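Local structure of uncharacterized protein (Thermomonospora curvata, 4MVE) at residues Y29-M40 against H121-G132. The protein is of unknown function, its sequence combining a GXWXG family region with a DUF4334 region in a single chain rich in antiparallel strands. Sequence-based numbering, arbitrary orientation.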
loop_
_atom_site.group_PDB
_atom_site.type_symbol
_atom_site.label_atom_id
_atom_site.label_comp_id
_atom_site.label_asym_id
_atom_site.label_seq_id
_atom_site.Cartn_x
_atom_site.Cartn_y
_atom_site.Cartn_z
ATOM N N TYR A 29 -7.097 -5.102 9.839
ATOM C CA TYR A 29 -7.523 -4.623 8.537
ATOM C C TYR A 29 -9.017 -4.863 8.286
ATOM O O TYR A 29 -9.710 -3.951 7.814
ATOM C CB TYR A 29 -6.683 -5.309 7.465
ATOM C CG TYR A 29 -6.997 -4.897 6.039
ATOM C CD1 TYR A 29 -7.906 -5.614 5.271
ATOM C CD2 TYR A 29 -6.305 -3.853 5.426
ATOM C CE1 TYR A 29 -8.172 -5.260 3.944
ATOM C CE2 TYR A 29 -6.515 -3.530 4.087
ATOM C CZ TYR A 29 -7.478 -4.215 3.363
ATOM O OH TYR A 29 -7.694 -3.886 2.054
ATOM N N ASP A 30 -9.511 -6.073 8.593
ATOM C CA ASP A 30 -10.914 -6.451 8.369
ATOM C C ASP A 30 -11.915 -5.561 9.138
ATOM O O ASP A 30 -13.078 -5.542 8.782
ATOM C CB ASP A 30 -11.147 -7.928 8.710
ATOM C CG ASP A 30 -10.502 -8.904 7.724
ATOM O OD1 ASP A 30 -10.134 -8.469 6.597
ATOM O OD2 ASP A 30 -10.393 -10.103 8.062
ATOM N N ARG A 31 -11.450 -4.793 10.136
ATOM C CA ARG A 31 -12.285 -3.902 10.943
ATOM C C ARG A 31 -12.203 -2.453 10.422
ATOM O O ARG A 31 -12.900 -1.574 10.933
ATOM C CB ARG A 31 -11.860 -3.993 12.422
ATOM C CG ARG A 31 -12.422 -5.245 13.096
ATOM C CD ARG A 31 -11.577 -5.791 14.228
ATOM N NE ARG A 31 -11.478 -4.857 15.346
ATOM C CZ ARG A 31 -10.516 -4.894 16.260
ATOM N NH1 ARG A 31 -10.484 -3.991 17.232
ATOM N NH2 ARG A 31 -9.572 -5.829 16.205
ATOM N N LEU A 32 -11.401 -2.218 9.377
ATOM C CA LEU A 32 -11.224 -0.888 8.815
ATOM C C LEU A 32 -12.268 -0.534 7.784
ATOM O O LEU A 32 -12.857 -1.396 7.123
ATOM C CB LEU A 32 -9.822 -0.699 8.210
ATOM C CG LEU A 32 -8.606 -0.883 9.155
ATOM C CD1 LEU A 32 -7.323 -0.740 8.375
ATOM C CD2 LEU A 32 -8.632 0.110 10.348
ATOM N N ALA A 33 -12.489 0.775 7.664
ATOM C CA ALA A 33 -13.441 1.368 6.747
ATOM C C ALA A 33 -12.861 1.478 5.328
ATOM O O ALA A 33 -11.681 1.791 5.170
ATOM C CB ALA A 33 -13.853 2.752 7.254
ATOM N N PRO A 34 -13.701 1.284 4.278
ATOM C CA PRO A 34 -13.218 1.522 2.904
ATOM C C PRO A 34 -12.987 3.021 2.641
ATOM O O PRO A 34 -13.480 3.871 3.397
ATOM C CB PRO A 34 -14.343 0.983 2.017
ATOM C CG PRO A 34 -15.555 0.953 2.866
ATOM C CD PRO A 34 -15.143 0.951 4.311
ATOM N N VAL A 35 -12.239 3.344 1.573
ATOM C CA VAL A 35 -11.938 4.726 1.192
ATOM C C VAL A 35 -12.372 4.952 -0.247
ATOM O O VAL A 35 -12.215 4.033 -1.057
ATOM C CB VAL A 35 -10.443 5.147 1.395
ATOM C CG1 VAL A 35 -10.065 5.163 2.863
ATOM C CG2 VAL A 35 -9.457 4.299 0.592
ATOM N N PRO A 36 -12.861 6.163 -0.615
ATOM C CA PRO A 36 -13.160 6.415 -2.033
ATOM C C PRO A 36 -11.851 6.625 -2.818
ATOM O O PRO A 36 -10.804 6.887 -2.207
ATOM C CB PRO A 36 -14.021 7.683 -1.991
ATOM C CG PRO A 36 -13.631 8.385 -0.770
ATOM C CD PRO A 36 -13.116 7.367 0.212
ATOM N N VAL A 37 -11.916 6.507 -4.168
ATOM C CA VAL A 37 -10.784 6.640 -5.090
ATOM C C VAL A 37 -10.041 8.002 -4.922
ATOM O O VAL A 37 -8.806 7.983 -4.815
ATOM C CB VAL A 37 -11.252 6.394 -6.558
ATOM C CG1 VAL A 37 -10.268 6.934 -7.596
ATOM C CG2 VAL A 37 -11.517 4.906 -6.792
ATOM N N ASP A 38 -10.776 9.158 -4.855
ATOM C CA ASP A 38 -10.120 10.482 -4.778
ATOM C C ASP A 38 -9.352 10.716 -3.448
ATOM O O ASP A 38 -8.376 11.470 -3.437
ATOM C CB ASP A 38 -11.094 11.623 -5.097
ATOM C CG ASP A 38 -11.428 11.750 -6.597
ATOM O OD1 ASP A 38 -11.012 10.846 -7.398
ATOM O OD2 ASP A 38 -12.128 12.717 -6.969
ATOM N N PHE A 39 -9.676 9.954 -2.382
ATOM C CA PHE A 39 -8.981 10.027 -1.086
ATOM C C PHE A 39 -7.492 9.654 -1.243
ATOM O O PHE A 39 -6.650 10.118 -0.470
ATOM C CB PHE A 39 -9.655 9.060 -0.095
ATOM C CG PHE A 39 -9.027 8.950 1.281
ATOM C CD1 PHE A 39 -9.488 9.728 2.339
ATOM C CD2 PHE A 39 -8.040 8.000 1.540
ATOM C CE1 PHE A 39 -8.915 9.608 3.615
ATOM C CE2 PHE A 39 -7.485 7.873 2.811
ATOM C CZ PHE A 39 -7.920 8.675 3.840
HETATM N N MSE A 40 -7.184 8.786 -2.219
HETATM C CA MSE A 40 -5.835 8.330 -2.464
HETATM C C MSE A 40 -4.986 9.320 -3.248
HETATM O O MSE A 40 -3.770 9.122 -3.294
HETATM C CB MSE A 40 -5.840 6.976 -3.213
HETATM C CG MSE A 40 -6.513 5.839 -2.451
HETATM SE SE MSE A 40 -5.789 5.531 -0.668
HETATM C CE MSE A 40 -3.792 5.399 -1.069
ATOM N N HIS A 121 -5.596 -3.325 -2.183
ATOM C CA HIS A 121 -6.896 -2.917 -1.594
ATOM C C HIS A 121 -6.636 -2.013 -0.402
ATOM O O HIS A 121 -5.947 -2.423 0.531
ATOM C CB HIS A 121 -7.709 -4.147 -1.184
ATOM C CG HIS A 121 -7.916 -5.125 -2.296
ATOM N ND1 HIS A 121 -9.107 -5.146 -3.044
ATOM C CD2 HIS A 121 -7.103 -6.118 -2.739
ATOM C CE1 HIS A 121 -8.972 -6.146 -3.893
ATOM N NE2 HIS A 121 -7.792 -6.779 -3.729
ATOM N N PHE A 122 -7.091 -0.755 -0.471
ATOM C CA PHE A 122 -6.808 0.230 0.582
ATOM C C PHE A 122 -7.941 0.394 1.588
ATOM O O PHE A 122 -9.108 0.491 1.210
ATOM C CB PHE A 122 -6.500 1.590 -0.047
ATOM C CG PHE A 122 -5.311 1.568 -0.959
ATOM C CD1 PHE A 122 -4.054 1.206 -0.480
ATOM C CD2 PHE A 122 -5.443 1.872 -2.310
ATOM C CE1 PHE A 122 -2.952 1.161 -1.338
ATOM C CE2 PHE A 122 -4.352 1.804 -3.161
ATOM C CZ PHE A 122 -3.106 1.472 -2.668
ATOM N N ARG A 123 -7.588 0.483 2.870
ATOM C CA ARG A 123 -8.561 0.785 3.922
ATOM C C ARG A 123 -8.007 1.931 4.746
ATOM O O ARG A 123 -6.808 2.019 4.922
ATOM C CB ARG A 123 -8.861 -0.442 4.809
ATOM C CG ARG A 123 -9.415 -1.656 4.098
ATOM C CD ARG A 123 -10.916 -1.706 3.883
ATOM N NE ARG A 123 -11.248 -2.928 3.136
ATOM C CZ ARG A 123 -11.573 -4.091 3.698
ATOM N NH1 ARG A 123 -11.682 -4.192 5.019
ATOM N NH2 ARG A 123 -11.812 -5.154 2.943
ATOM N N ARG A 124 -8.869 2.758 5.301
ATOM C CA ARG A 124 -8.498 3.928 6.074
ATOM C C ARG A 124 -8.007 3.574 7.479
ATOM O O ARG A 124 -8.691 2.851 8.199
ATOM C CB ARG A 124 -9.732 4.879 6.195
ATOM C CG ARG A 124 -9.447 6.219 6.897
ATOM C CD ARG A 124 -10.706 7.072 7.018
ATOM N NE ARG A 124 -10.439 8.380 7.632
ATOM C CZ ARG A 124 -10.495 8.622 8.937
ATOM N NH1 ARG A 124 -10.815 7.653 9.786
ATOM N NH2 ARG A 124 -10.221 9.830 9.404
ATOM N N VAL A 125 -6.881 4.155 7.884
ATOM C CA VAL A 125 -6.379 4.133 9.271
ATOM C C VAL A 125 -6.818 5.500 9.883
ATOM O O VAL A 125 -7.506 5.524 10.903
ATOM C CB VAL A 125 -4.864 3.846 9.421
ATOM C CG1 VAL A 125 -4.382 4.094 10.865
ATOM C CG2 VAL A 125 -4.546 2.429 8.983
ATOM N N ASN A 126 -6.486 6.627 9.191
ATOM C CA ASN A 126 -6.927 7.997 9.499
ATOM C C ASN A 126 -6.782 8.758 8.189
ATOM O O ASN A 126 -6.412 8.131 7.208
ATOM C CB ASN A 126 -6.135 8.634 10.680
ATOM C CG ASN A 126 -4.640 8.621 10.460
ATOM O OD1 ASN A 126 -4.141 9.082 9.426
ATOM N ND2 ASN A 126 -3.898 8.050 11.407
ATOM N N ASP A 127 -7.007 10.083 8.154
ATOM C CA ASP A 127 -6.918 10.878 6.912
ATOM C C ASP A 127 -5.556 10.789 6.187
ATOM O O ASP A 127 -5.498 11.004 4.973
ATOM C CB ASP A 127 -7.220 12.351 7.221
ATOM C CG ASP A 127 -8.668 12.588 7.611
ATOM O OD1 ASP A 127 -9.523 11.732 7.278
ATOM O OD2 ASP A 127 -8.944 13.617 8.259
ATOM N N ASP A 128 -4.471 10.486 6.937
ATOM C CA ASP A 128 -3.130 10.459 6.375
ATOM C C ASP A 128 -2.466 9.087 6.402
ATOM O O ASP A 128 -1.264 9.005 6.138
ATOM C CB ASP A 128 -2.263 11.462 7.145
ATOM C CG ASP A 128 -2.761 12.882 7.024
ATOM O OD1 ASP A 128 -3.379 13.211 5.975
ATOM O OD2 ASP A 128 -2.569 13.658 7.986
HETATM N N MSE A 129 -3.229 8.017 6.713
HETATM C CA MSE A 129 -2.715 6.642 6.782
HETATM C C MSE A 129 -3.734 5.650 6.277
HETATM O O MSE A 129 -4.910 5.745 6.621
HETATM C CB MSE A 129 -2.315 6.237 8.211
HETATM C CG MSE A 129 -1.158 7.007 8.778
HETATM SE SE MSE A 129 -0.830 6.378 10.585
HETATM C CE MSE A 129 0.709 7.460 10.946
ATOM N N VAL A 130 -3.280 4.724 5.454
ATOM C CA VAL A 130 -4.063 3.595 4.911
ATOM C C VAL A 130 -3.251 2.335 5.053
ATOM O O VAL A 130 -2.026 2.407 5.051
ATOM C CB VAL A 130 -4.510 3.752 3.421
ATOM C CG1 VAL A 130 -5.348 5.004 3.188
ATOM C CG2 VAL A 130 -3.330 3.662 2.447
ATOM N N VAL A 131 -3.921 1.164 5.126
ATOM C CA VAL A 131 -3.229 -0.118 5.083
ATOM C C VAL A 131 -3.523 -0.631 3.674
ATOM O O VAL A 131 -4.647 -0.489 3.227
ATOM C CB VAL A 131 -3.649 -1.113 6.211
ATOM C CG1 VAL A 131 -3.184 -2.536 5.899
ATOM C CG2 VAL A 131 -3.073 -0.682 7.564
ATOM N N GLY A 132 -2.535 -1.194 2.984
ATOM C CA GLY A 132 -2.768 -1.741 1.651
ATOM C C GLY A 132 -2.696 -3.242 1.752
ATOM O O GLY A 132 -1.786 -3.759 2.404
HETATM O O HOH W 1 -10.989 3.025 9.281
#
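R123 lies across Y29 at about a right angle: its CG sits over one face of the phenol ring, 3.7 Å from the ring centroid, a CH-pi contact. A bend at chi2 (-86°) brings the guanidinium to that same face, beside the CE1 rim, its plane 34° from the phenol's, with Y29 CE1 over the guanidinium centre. At the ring edge V131 CG1 touches CD2. Y29 OH donates to H121 O at 2.7 Å, from 74° out of the carbonyl plane rather than on a lone pair. Beyond it, R124 N gives A33 O a nearly straight bond (3.0 Å), and V35 CG1 packs on R124 CB.

At the other end, M40, present as selenomethionine, curls at chi2 and chi3 until CE stands over the centre of the F122 ring, 4.0 Å from the centroid; SE, set obliquely, completes a Met-aromatic contact and also meets V130 CG1. V130 CG1 in turn meets the edge of the F39 ring, 3.6 Å from CE2. R149 makes a cation-pi contact with F39, and L147 packs against M40, F122 and V130. Apolar contacts thus dominate, while few direct polar bonds fix how 29-40 lies against the antiparallel strands 118-124 and 129-136.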